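Local coordinates for protein diaminobutyrate-pyruvate transaminase and L-2,4-diaminobutyrate decarboxylase (Vibrio parahaemolyticus, PDB 2QMA) that probably uses pyridoxal 5'-phosphate for transamination and decarboxylation, this C-terminal part being the decarboxylase-like domain that probably acts on L-2,4-diaminobutyrate, at residues 173-178 with 259-264; 202-207 with 228-233; 291-296 with 314-319. One frame throughout, in Å; residues are numbered along the deposited sequence.

All three contacts belong to the central mixed sheet of the decarboxylase domain. Interaction 1 lays a helix against strand 258-265. Interaction 2 pairs strand 203-208 with 229-232, and interaction 3 pairs strand 290-295 with 318-322. Strand 258-265 lies between 203-208 and 290-295 and probably hydrogen-bonds to both, Val263 N to Val206 O and Asp294 N to Gly264 O. The centre of interaction 1 is about 10 Å from that of interaction 2 and about 9 Å from that of interaction 3. Interactions 2 and 3 do not touch, with centres about 16 Å apart. The side chain of His292 in interaction 3 is about 12 Å from that of Lys325, the predicted pyridoxal phosphate lysine, which carries no cofactor here.

Interaction 1: residues 173-178 with 259-264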
HETATM    1  N   MSE A 173      -8.546   7.159   7.129  1.00 10.35           N
HETATM    2  CA  MSE A 173      -9.090   8.127   6.191  0.70 12.42           C
HETATM    3  C   MSE A 173     -10.538   8.484   6.517  1.00  9.33           C
HETATM    4  O   MSE A 173     -10.878   9.638   6.505  1.00  9.22           O
HETATM    5  CB  MSE A 173      -8.956   7.630   4.772  0.70 11.61           C
HETATM    6  CG  MSE A 173      -7.603   7.955   4.200  0.70 16.34           C
HETATM    7 SE   MSE A 173      -7.474   7.285   2.450  0.49 21.35          SE
HETATM    8  CE  MSE A 173      -9.304   7.549   1.785  0.70 20.29           C
ATOM      9  N   GLY A 174     -11.371   7.487   6.837  1.00  8.28           N
ATOM     10  CA  GLY A 174     -12.774   7.741   7.222  1.00  6.60           C
ATOM     11  C   GLY A 174     -12.818   8.708   8.407  1.00  7.20           C
ATOM     12  O   GLY A 174     -13.570   9.688   8.400  1.00  6.34           O
ATOM     13  N   LEU A 175     -12.007   8.450   9.422  1.00  7.63           N
ATOM     14  CA  LEU A 175     -12.010   9.287  10.615  1.00  8.03           C
ATOM     15  C   LEU A 175     -11.342  10.642  10.414  1.00  8.74           C
ATOM     16  O   LEU A 175     -11.744  11.625  11.043  1.00  9.54           O
ATOM     17  CB  LEU A 175     -11.377   8.542  11.796  1.00  8.71           C
ATOM     18  CG  LEU A 175     -12.190   7.321  12.262  1.00  8.61           C
ATOM     19  CD1 LEU A 175     -11.359   6.476  13.222  1.00 11.85           C
ATOM     20  CD2 LEU A 175     -13.496   7.701  12.928  1.00 13.01           C
HETATM   21  N   MSE A 176     -10.315  10.704   9.575  1.00  8.71           N
HETATM   22  CA  MSE A 176      -9.764  12.014   9.190  1.00 10.36           C
HETATM   23  C   MSE A 176     -10.809  12.845   8.435  1.00  9.33           C
HETATM   24  O   MSE A 176     -10.926  14.046   8.657  1.00  9.70           O
HETATM   25  CB  MSE A 176      -8.542  11.895   8.278  1.00 10.14           C
HETATM   26  CG  MSE A 176      -7.807  13.228   8.186  1.00 12.87           C
HETATM   27 SE   MSE A 176      -6.331  12.989   6.976  0.70 20.23          SE
HETATM   28  CE  MSE A 176      -5.549  11.614   8.051  1.00 20.73           C
ATOM     29  N   LEU A 177     -11.564  12.225   7.528  1.00  8.80           N
ATOM     30  CA  LEU A 177     -12.655  12.986   6.852  1.00  8.51           C
ATOM     31  C   LEU A 177     -13.619  13.520   7.901  1.00  7.98           C
ATOM     32  O   LEU A 177     -14.030  14.675   7.842  1.00  7.61           O
ATOM     33  CB  LEU A 177     -13.407  12.176   5.786  1.00  8.44           C
ATOM     34  CG  LEU A 177     -12.535  11.851   4.563  1.00 10.35           C
ATOM     35  CD1 LEU A 177     -13.308  10.854   3.682  1.00  8.63           C
ATOM     36  CD2 LEU A 177     -12.131  13.115   3.815  1.00 11.04           C
ATOM     37  N   ALA A 178     -13.933  12.687   8.887  1.00  7.74           N
ATOM     38  CA  ALA A 178     -14.866  13.101   9.964  1.00  9.46           C
ATOM     39  C   ALA A 178     -14.309  14.293  10.740  1.00  9.79           C
ATOM     40  O   ALA A 178     -15.045  15.194  11.064  1.00  9.57           O
ATOM     41  CB  ALA A 178     -15.153  11.934  10.898  1.00  9.62           C
ATOM     42  N   PRO A 259     -18.621  14.989  20.925  1.00 12.46           N
ATOM     43  CA  PRO A 259     -18.597  13.695  20.216  1.00 13.02           C
ATOM     44  C   PRO A 259     -18.937  13.996  18.739  1.00 13.15           C
ATOM     45  O   PRO A 259     -19.999  14.538  18.465  1.00 14.28           O
ATOM     46  CB  PRO A 259     -19.718  12.883  20.905  1.00 14.22           C
ATOM     47  CG  PRO A 259     -19.982  13.616  22.214  1.00 12.97           C
ATOM     48  CD  PRO A 259     -19.741  15.069  21.882  1.00 12.80           C
ATOM     49  N   PHE A 260     -18.026  13.712  17.814  1.00 10.37           N
ATOM     50  CA  PHE A 260     -18.244  14.078  16.406  1.00 10.39           C
ATOM     51  C   PHE A 260     -18.262  12.881  15.472  1.00  9.03           C
ATOM     52  O   PHE A 260     -18.654  12.993  14.304  1.00  8.49           O
ATOM     53  CB  PHE A 260     -17.139  15.056  15.936  1.00 10.36           C
ATOM     54  CG  PHE A 260     -15.780  14.416  15.713  1.00 10.18           C
ATOM     55  CD1 PHE A 260     -15.391  13.994  14.439  1.00  9.54           C
ATOM     56  CD2 PHE A 260     -14.906  14.230  16.771  1.00 11.44           C
ATOM     57  CE1 PHE A 260     -14.108  13.408  14.219  1.00 11.06           C
ATOM     58  CE2 PHE A 260     -13.663  13.642  16.589  1.00 10.96           C
ATOM     59  CZ  PHE A 260     -13.246  13.235  15.295  1.00 10.29           C
ATOM     60  N   ALA A 261     -17.773  11.736  15.965  1.00  9.38           N
ATOM     61  CA  ALA A 261     -17.773  10.548  15.137  1.00  8.27           C
ATOM     62  C   ALA A 261     -18.011   9.308  15.970  1.00  9.12           C
ATOM     63  O   ALA A 261     -17.590   9.238  17.133  1.00  8.27           O
ATOM     64  CB  ALA A 261     -16.408  10.367  14.398  1.00 10.07           C
ATOM     65  N   ILE A 262     -18.564   8.302  15.311  1.00  7.48           N
ATOM     66  CA  ILE A 262     -18.851   7.044  16.048  1.00  7.81           C
ATOM     67  C   ILE A 262     -18.479   5.894  15.146  1.00  8.65           C
ATOM     68  O   ILE A 262     -18.848   5.897  13.972  1.00  9.62           O
ATOM     69  CB  ILE A 262     -20.354   6.947  16.521  1.00  8.46           C
ATOM     70  CG1 ILE A 262     -20.527   5.654  17.349  1.00  6.44           C
ATOM     71  CG2 ILE A 262     -21.323   7.014  15.345  1.00  8.50           C
ATOM     72  CD1 ILE A 262     -21.729   5.703  18.358  1.00  8.97           C
ATOM     73  N   VAL A 263     -17.776   4.897  15.689  1.00  8.76           N
ATOM     74  CA  VAL A 263     -17.391   3.782  14.874  1.00  9.60           C
ATOM     75  C   VAL A 263     -18.313   2.580  15.140  1.00 11.17           C
ATOM     76  O   VAL A 263     -18.379   2.083  16.289  1.00  9.70           O
ATOM     77  CB  VAL A 263     -15.891   3.411  15.075  1.00 11.41           C
ATOM     78  CG1 VAL A 263     -15.529   2.169  14.289  1.00 10.21           C
ATOM     79  CG2 VAL A 263     -14.986   4.601  14.646  1.00 10.59           C
ATOM     80  N   GLY A 264     -19.008   2.126  14.092  1.00  8.95           N
ATOM     81  CA  GLY A 264     -19.760   0.866  14.177  1.00  9.95           C
ATOM     82  C   GLY A 264     -18.906  -0.256  13.611  1.00 10.61           C
ATOM     83  O   GLY A 264     -18.411  -0.136  12.495  1.00 11.29           O
TER
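Phe260 CG stands between its own backbone N and carbonyl carbon (chi1 74°), and a chi2 of 95° turns the ring. Leu175 CG stands anti to its carbonyl carbon (chi1 -66°), and CD2 makes the contact from the end of that chain. The Phe260 ring meets helix 173-178 with its edge, which rests against the carbonyl group of Ala178. Its CE1 lies 3.6 Å from Ala178 C, near the ring plane, and 3.8 Å from Ala178 CB. The same Ala178 CB touches Ala261 CB at 4.0 Å, and Ala261 CB in turn sits over one face of the Phe260 ring, offset toward the rim. One turn earlier, Leu175 CD2 meets Val263 CG2 at 3.8 Å, the two side chains crossing at about a right angle. No hydrogen bond joins the segments. The touching residues are all buried, and the side-chain contacts are apolar. The helix runs nearly antiparallel to strand 259-264, their axes 9.0 Å apart. Phe260 also packs on Leu203 and Ile205 of strand 203-208, while Ala178 touches Trp290 of strand 290-295. Ile262 points away from this helix and packs on Leu245, so strand 258-265 is sandwiched between helices 167-187 and 245-254.

Interaction 2: residues 202-207 with 228-233; sequences KLRIVC and AVMTVD
Ile205, Val206 and Cys207 pair in parallel register with Val229, Met230 and Thr231, the two strand directions differing by 29°. Four backbone bonds join them. Ile205 is gripped at both ends, its N donating to Ala228 O and its O accepting from Met230 N in a nearly straight bond of 2.7 Å (177°). Cys207 is held likewise by Met230 O and Val232 N.

On one face, the Met230 selenium atom (SE of a selenomethionine) rests 3.8 Å from Arg204 CB, and the two chains cross at about a right angle. Farther along, Val206 CG1 meets Val232 CG2 closely, at 3.5 Å. Helix 245-254 packs on this face, with Leu245 touching both valines and Val248 touching Met230. On the other face, Cys207 SG lies 3.4 Å from Val229 CG1. Helix 214-221 packs there on Ile205, Cys207 and Val229, and it makes the beta-alpha-beta crossover between the two strands.

Arg204 is bent at chi2 (-64°), which lays CD 3.3 Å from Ala228 O. Its NH1 turns back to Leu203 O at 2.9 Å and also bonds to Asp201 O. Leu203 O lies in the guanidinium plane, but NH1 stands above the plane of that carbonyl. Apolar contacts lie on both faces, and the backbone bonds fix the register. The two carbonyl oxygens that hold NH1 would help to steady the arginine's charge, while its aliphatic part packs on Ala228 and Met230.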
ATOM      1  N   LYS A 202     -11.529  18.992  22.717  1.00 13.47           N
ATOM      2  CA  LYS A 202     -12.839  18.523  23.127  1.00 13.14           C
ATOM      3  C   LYS A 202     -13.388  17.414  22.239  1.00 12.11           C
ATOM      4  O   LYS A 202     -14.343  16.761  22.628  1.00 10.59           O
ATOM      5  CB  LYS A 202     -13.835  19.690  23.172  1.00 13.89           C
ATOM      6  CG  LYS A 202     -13.625  20.615  24.346  1.00 17.17           C
ATOM      7  CD  LYS A 202     -14.151  21.998  23.969  1.00 22.62           C
ATOM      8  CE  LYS A 202     -14.637  22.753  25.175  1.00 25.08           C
ATOM      9  NZ  LYS A 202     -13.544  23.586  25.691  1.00 28.18           N
ATOM     10  N   LEU A 203     -12.849  17.282  21.029  1.00 11.22           N
ATOM     11  CA  LEU A 203     -13.411  16.346  20.062  1.00 11.39           C
ATOM     12  C   LEU A 203     -13.268  14.910  20.553  1.00 10.67           C
ATOM     13  O   LEU A 203     -12.232  14.529  21.155  1.00 12.37           O
ATOM     14  CB  LEU A 203     -12.732  16.507  18.688  1.00 10.45           C
ATOM     15  CG  LEU A 203     -12.960  17.890  18.022  1.00  9.03           C
ATOM     16  CD1 LEU A 203     -12.077  18.034  16.756  1.00 12.39           C
ATOM     17  CD2 LEU A 203     -14.408  18.102  17.632  1.00  8.35           C
ATOM     18  N   ARG A 204     -14.307  14.117  20.322  1.00 10.89           N
ATOM     19  CA  ARG A 204     -14.304  12.732  20.794  1.00 10.48           C
ATOM     20  C   ARG A 204     -14.855  11.792  19.723  1.00 10.27           C
ATOM     21  O   ARG A 204     -15.863  12.101  19.072  1.00 10.00           O
ATOM     22  CB  ARG A 204     -15.135  12.551  22.080  1.00 10.66           C
ATOM     23  CG  ARG A 204     -14.538  13.200  23.348  1.00 10.78           C
ATOM     24  CD  ARG A 204     -13.195  12.580  23.746  1.00  8.28           C
ATOM     25  NE  ARG A 204     -12.696  13.149  25.016  1.00  9.69           N
ATOM     26  CZ  ARG A 204     -11.977  14.258  25.085  1.00 14.12           C
ATOM     27  NH1 ARG A 204     -11.710  14.913  23.960  1.00 13.48           N
ATOM     28  NH2 ARG A 204     -11.528  14.725  26.273  1.00 13.18           N
ATOM     29  N   ILE A 205     -14.190  10.645  19.588  1.00  9.38           N
ATOM     30  CA  ILE A 205     -14.645   9.570  18.727  1.00  9.99           C
ATOM     31  C   ILE A 205     -15.175   8.459  19.655  1.00  9.19           C
ATOM     32  O   ILE A 205     -14.490   7.993  20.589  1.00  8.51           O
ATOM     33  CB  ILE A 205     -13.495   8.991  17.920  1.00 10.18           C
ATOM     34  CG1 ILE A 205     -12.807  10.072  17.065  1.00 10.20           C
ATOM     35  CG2 ILE A 205     -13.952   7.713  17.136  1.00  9.28           C
ATOM     36  CD1 ILE A 205     -11.347   9.688  16.634  1.00 12.60           C
ATOM     37  N   VAL A 206     -16.410   8.061  19.408  1.00  8.59           N
ATOM     38  CA  VAL A 206     -17.059   7.054  20.219  1.00  9.31           C
ATOM     39  C   VAL A 206     -16.882   5.681  19.538  1.00  9.73           C
ATOM     40  O   VAL A 206     -17.103   5.537  18.320  1.00  9.98           O
ATOM     41  CB  VAL A 206     -18.602   7.387  20.383  1.00  8.57           C
ATOM     42  CG1 VAL A 206     -19.271   6.295  21.229  1.00  7.80           C
ATOM     43  CG2 VAL A 206     -18.832   8.784  20.932  1.00 10.90           C
ATOM     44  N   CYS A 207     -16.427   4.690  20.295  1.00 10.75           N
ATOM     45  CA  CYS A 207     -16.328   3.318  19.787  1.00 12.72           C
ATOM     46  C   CYS A 207     -16.535   2.315  20.934  1.00 13.80           C
ATOM     47  O   CYS A 207     -16.700   2.708  22.086  1.00 14.65           O
ATOM     48  CB  CYS A 207     -14.979   3.097  19.088  1.00 11.72           C
ATOM     49  SG  CYS A 207     -13.590   3.195  20.172  1.00 18.25           S
ATOM     50  N   ALA A 228      -8.788  11.269  22.815  1.00 12.28           N
ATOM     51  CA  ALA A 228      -9.952  11.641  22.004  1.00 11.79           C
ATOM     52  C   ALA A 228     -10.944  10.447  21.837  1.00 11.20           C
ATOM     53  O   ALA A 228     -12.078  10.618  21.388  1.00 11.18           O
ATOM     54  CB  ALA A 228      -9.506  12.199  20.621  1.00 11.34           C
ATOM     55  N   VAL A 229     -10.509   9.236  22.171  1.00 10.33           N
ATOM     56  CA  VAL A 229     -11.371   8.067  21.953  1.00 11.97           C
ATOM     57  C   VAL A 229     -12.152   7.783  23.215  1.00 12.35           C
ATOM     58  O   VAL A 229     -11.579   7.598  24.287  1.00 11.87           O
ATOM     59  CB  VAL A 229     -10.564   6.831  21.518  1.00 11.43           C
ATOM     60  CG1 VAL A 229     -11.482   5.610  21.267  1.00 12.18           C
ATOM     61  CG2 VAL A 229      -9.763   7.130  20.274  1.00 11.58           C
HETATM   62  N   MSE A 230     -13.476   7.741  23.062  1.00 12.29           N
HETATM   63  CA  MSE A 230     -14.411   7.522  24.156  1.00 16.20           C
HETATM   64  C   MSE A 230     -14.974   6.122  23.968  1.00 15.81           C
HETATM   65  O   MSE A 230     -15.676   5.856  22.990  1.00 14.28           O
HETATM   66  CB  MSE A 230     -15.544   8.524  23.950  1.00 16.25           C
HETATM   67  CG  MSE A 230     -15.879   9.312  25.099  1.00 21.52           C
HETATM   68 SE   MSE A 230     -17.256  10.551  24.455  0.70 22.35          SE
HETATM   69  CE  MSE A 230     -18.158  10.214  26.007  1.00 17.99           C
ATOM     70  N   THR A 231     -14.656   5.197  24.863  1.00 17.17           N
ATOM     71  CA  THR A 231     -15.090   3.834  24.620  1.00 19.67           C
ATOM     72  C   THR A 231     -16.423   3.561  25.337  1.00 20.44           C
ATOM     73  O   THR A 231     -16.732   4.143  26.387  1.00 22.30           O
ATOM     74  CB  THR A 231     -14.042   2.774  24.992  1.00 20.23           C
ATOM     75  OG1 THR A 231     -13.944   2.719  26.419  1.00 23.69           O
ATOM     76  CG2 THR A 231     -12.651   3.077  24.378  1.00 19.23           C
ATOM     77  N   VAL A 232     -17.230   2.707  24.738  1.00 20.22           N
ATOM     78  CA  VAL A 232     -18.495   2.287  25.325  1.00 20.28           C
ATOM     79  C   VAL A 232     -18.375   0.797  25.626  1.00 19.87           C
ATOM     80  O   VAL A 232     -17.765   0.053  24.854  1.00 19.71           O
ATOM     81  CB  VAL A 232     -19.672   2.534  24.332  1.00 20.44           C
ATOM     82  CG1 VAL A 232     -21.020   2.167  24.951  1.00 19.75           C
ATOM     83  CG2 VAL A 232     -19.679   4.002  23.879  1.00 20.99           C
ATOM     84  N   ASP A 233     -18.994   0.346  26.717  1.00 20.02           N
ATOM     85  CA  ASP A 233     -18.948  -1.064  27.078  1.00 19.70           C
ATOM     86  C   ASP A 233     -19.460  -1.931  25.942  1.00 19.78           C
ATOM     87  O   ASP A 233     -20.340  -1.509  25.182  1.00 19.59           O
ATOM     88  CB  ASP A 233     -19.813  -1.310  28.309  1.00 20.59           C
ATOM     89  CG  ASP A 233     -19.226  -0.693  29.570  1.00 22.87           C
ATOM     90  OD1 ASP A 233     -18.023  -0.348  29.553  1.00 24.16           O
ATOM     91  OD2 ASP A 233     -19.969  -0.556  30.570  1.00 25.45           O
TER

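Interaction 3: residues 291-296 with 314-319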
HETATM    1  N   MSE A 291     -20.899   8.654  11.188  1.00  9.92           N
HETATM    2  CA  MSE A 291     -20.785   7.247  11.486  1.00 11.07           C
HETATM    3  C   MSE A 291     -19.863   6.645  10.463  1.00 10.94           C
HETATM    4  O   MSE A 291     -20.129   6.703   9.248  1.00 11.99           O
HETATM    5  CB  MSE A 291     -22.110   6.487  11.449  1.00 10.63           C
HETATM    6  CG  MSE A 291     -21.784   4.919  11.658  1.00 12.02           C
HETATM    7 SE   MSE A 291     -23.395   3.826  11.771  0.70 15.39          SE
HETATM    8  CE  MSE A 291     -23.986   3.876   9.928  1.00 11.49           C
ATOM      9  N   HIS A 292     -18.792   6.074  10.974  1.00  8.60           N
ATOM     10  CA  HIS A 292     -17.837   5.329  10.156  1.00  8.90           C
ATOM     11  C   HIS A 292     -18.077   3.856  10.451  1.00  8.93           C
ATOM     12  O   HIS A 292     -18.043   3.434  11.629  1.00 10.87           O
ATOM     13  CB  HIS A 292     -16.365   5.754  10.436  1.00  7.88           C
ATOM     14  CG  HIS A 292     -15.370   4.842   9.765  1.00  9.35           C
ATOM     15  ND1 HIS A 292     -15.126   4.870   8.408  1.00 10.16           N
ATOM     16  CD2 HIS A 292     -14.599   3.834  10.265  1.00 11.72           C
ATOM     17  CE1 HIS A 292     -14.257   3.924   8.093  1.00 10.47           C
ATOM     18  NE2 HIS A 292     -13.889   3.305   9.204  1.00 10.95           N
ATOM     19  N   VAL A 293     -18.300   3.059   9.400  1.00  7.90           N
ATOM     20  CA  VAL A 293     -18.487   1.601   9.595  1.00  8.84           C
ATOM     21  C   VAL A 293     -17.171   0.873   9.307  1.00  9.24           C
ATOM     22  O   VAL A 293     -16.673   0.923   8.187  1.00  9.09           O
ATOM     23  CB  VAL A 293     -19.640   1.009   8.751  1.00  8.94           C
ATOM     24  CG1 VAL A 293     -19.616  -0.571   8.910  1.00  9.98           C
ATOM     25  CG2 VAL A 293     -20.989   1.604   9.180  1.00  7.94           C
ATOM     26  N   ASP A 294     -16.589   0.219  10.314  1.00 11.08           N
ATOM     27  CA  ASP A 294     -15.415  -0.584  10.054  1.00 12.09           C
ATOM     28  C   ASP A 294     -15.886  -1.991   9.608  1.00 12.81           C
ATOM     29  O   ASP A 294     -16.147  -2.898  10.444  1.00 12.48           O
ATOM     30  CB  ASP A 294     -14.495  -0.642  11.288  1.00 14.04           C
ATOM     31  CG  ASP A 294     -13.210  -1.483  11.051  1.00 17.39           C
ATOM     32  OD1 ASP A 294     -13.050  -2.079   9.960  1.00 14.64           O
ATOM     33  OD2 ASP A 294     -12.369  -1.564  11.988  1.00 20.42           O
ATOM     34  N   GLY A 295     -15.979  -2.203   8.301  1.00 12.76           N
ATOM     35  CA  GLY A 295     -16.401  -3.521   7.863  1.00 12.45           C
ATOM     36  C   GLY A 295     -15.294  -4.358   7.302  1.00 13.80           C
ATOM     37  O   GLY A 295     -15.559  -5.184   6.438  1.00 14.21           O
ATOM     38  N   ALA A 296     -14.076  -4.154   7.807  1.00 15.02           N
ATOM     39  CA  ALA A 296     -12.888  -4.842   7.291  1.00 15.86           C
ATOM     40  C   ALA A 296     -13.130  -6.356   7.277  1.00 16.33           C
ATOM     41  O   ALA A 296     -12.882  -6.989   6.253  1.00 17.03           O
ATOM     42  CB  ALA A 296     -11.607  -4.434   8.066  1.00 15.51           C
ATOM     43  N   GLU A 314     -26.016   0.950   5.042  1.00 13.15           N
ATOM     44  CA  GLU A 314     -26.309   1.846   3.903  1.00 13.48           C
ATOM     45  C   GLU A 314     -26.407   3.363   4.236  1.00 13.14           C
ATOM     46  O   GLU A 314     -26.447   4.196   3.323  1.00 12.93           O
ATOM     47  CB  GLU A 314     -27.592   1.412   3.152  1.00 12.36           C
ATOM     48  CG  GLU A 314     -28.931   1.682   3.894  1.00 12.49           C
ATOM     49  CD  GLU A 314     -29.168   0.894   5.212  1.00 14.12           C
ATOM     50  OE1 GLU A 314     -28.467  -0.157   5.499  1.00 13.82           O
ATOM     51  OE2 GLU A 314     -30.123   1.325   5.933  1.00 13.77           O
ATOM     52  N   ARG A 315     -26.504   3.690   5.517  1.00 12.85           N
ATOM     53  CA  ARG A 315     -26.636   5.066   6.011  1.00 12.23           C
ATOM     54  C   ARG A 315     -25.312   5.683   6.508  1.00 12.40           C
ATOM     55  O   ARG A 315     -25.287   6.874   6.849  1.00 11.54           O
ATOM     56  CB  ARG A 315     -27.644   5.083   7.168  1.00 11.70           C
ATOM     57  CG  ARG A 315     -29.019   4.389   6.833  1.00 14.72           C
ATOM     58  CD  ARG A 315     -29.847   4.151   8.096  1.00 13.86           C
ATOM     59  NE  ARG A 315     -30.056   5.398   8.801  1.00 17.62           N
ATOM     60  CZ  ARG A 315     -30.437   5.496  10.069  1.00 15.26           C
ATOM     61  NH1 ARG A 315     -30.602   6.701  10.575  1.00 15.07           N
ATOM     62  NH2 ARG A 315     -30.620   4.405  10.831  1.00 14.59           N
ATOM     63  N   ALA A 316     -24.221   4.885   6.493  1.00 12.30           N
ATOM     64  CA  ALA A 316     -22.902   5.324   6.998  1.00 12.09           C
ATOM     65  C   ALA A 316     -22.414   6.556   6.266  1.00 11.95           C
ATOM     66  O   ALA A 316     -22.625   6.703   5.047  1.00 13.33           O
ATOM     67  CB  ALA A 316     -21.877   4.210   6.827  1.00 11.35           C
ATOM     68  N   HIS A 317     -21.714   7.422   6.980  1.00 11.59           N
ATOM     69  CA  HIS A 317     -20.974   8.469   6.279  1.00 12.58           C
ATOM     70  C   HIS A 317     -19.793   7.881   5.526  1.00 12.61           C
ATOM     71  O   HIS A 317     -19.459   8.360   4.431  1.00 12.58           O
ATOM     72  CB  HIS A 317     -20.441   9.549   7.214  1.00 12.73           C
ATOM     73  CG  HIS A 317     -21.502  10.426   7.811  1.00 16.22           C
ATOM     74  ND1 HIS A 317     -22.416   9.962   8.734  1.00 14.09           N
ATOM     75  CD2 HIS A 317     -21.779  11.739   7.622  1.00 16.30           C
ATOM     76  CE1 HIS A 317     -23.212  10.961   9.092  1.00 17.80           C
ATOM     77  NE2 HIS A 317     -22.845  12.052   8.431  1.00 16.64           N
ATOM     78  N   SER A 318     -19.125   6.884   6.150  1.00 12.00           N
ATOM     79  CA  SER A 318     -18.006   6.214   5.488  1.00 11.91           C
ATOM     80  C   SER A 318     -17.987   4.744   5.872  1.00 12.08           C
ATOM     81  O   SER A 318     -18.456   4.389   6.969  1.00 11.95           O
ATOM     82  CB  SER A 318     -16.680   6.887   5.858  1.00 11.09           C
ATOM     83  OG  SER A 318     -16.464   6.929   7.271  1.00 13.68           O
ATOM     84  N   ILE A 319     -17.448   3.911   4.974  1.00 12.28           N
ATOM     85  CA  ILE A 319     -17.358   2.475   5.184  1.00 11.81           C
ATOM     86  C   ILE A 319     -16.009   1.983   4.697  1.00 13.14           C
ATOM     87  O   ILE A 319     -15.624   2.235   3.544  1.00 13.47           O
ATOM     88  CB  ILE A 319     -18.403   1.715   4.387  1.00 11.35           C
ATOM     89  CG1 ILE A 319     -19.853   2.179   4.735  1.00 10.56           C
ATOM     90  CG2 ILE A 319     -18.236   0.186   4.552  1.00  8.82           C
ATOM     91  CD1 ILE A 319     -20.846   1.765   3.685  1.00 14.68           C
TER
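His292 and Ser318 sit side by side where strands 290-295 and 318-322 run as parallel neighbours in the central sheet. Their side chains share a face and are hydrogen-bonded, with His292 ND1 2.7 Å from Ser318 OG. His292 CG is anti to the backbone N (chi1 171°), and Ser318 OG stands between its own backbone N and carbonyl carbon (chi1 56°). The hydroxyl oxygen lies at the edge of the imidazole, near its plane. Trp290 NE1 also bonds to this oxygen. The other ring nitrogen, NE2, bonds to Asn171 OD1, and Asn171 ND2 bonds to Asp294 OD2. Both ring nitrogens of His292 thus have partners, and the rotation of the ring is fixed.

The backbones are tied by Val293 N to Ser318 O at 2.8 Å. Met291 O accepts twice, from Ser318 N at 3.3 Å and weakly from His317 N at 2.9 Å.

The run His292-Val293-Asp294 matches the HVD signature of pyridoxal-phosphate-dependent decarboxylases, whose aspartate faces the pyridine nitrogen of the cofactor in relatives. Asp294 is consistent with that role, which no cofactor in this structure confirms. Asp294 OD1 accepts from Ala296 N at 3.2 Å, forming an Asx turn at the end of the segment.

On the face of Val293 and Ile319, Val293 CB lies 4.2 Å from Ile319 CG1. Beside this pair, Val293 CG2 touches Ala316 CB at 3.6 Å. Met291, a selenomethionine, bends at its last torsion (chi3 72°), which puts CE against Ala316 CA at 3.4 Å, tighter than usual packing. Arg315 is tied to helix 277-287 by salt bridges to Asp278 and Asp282.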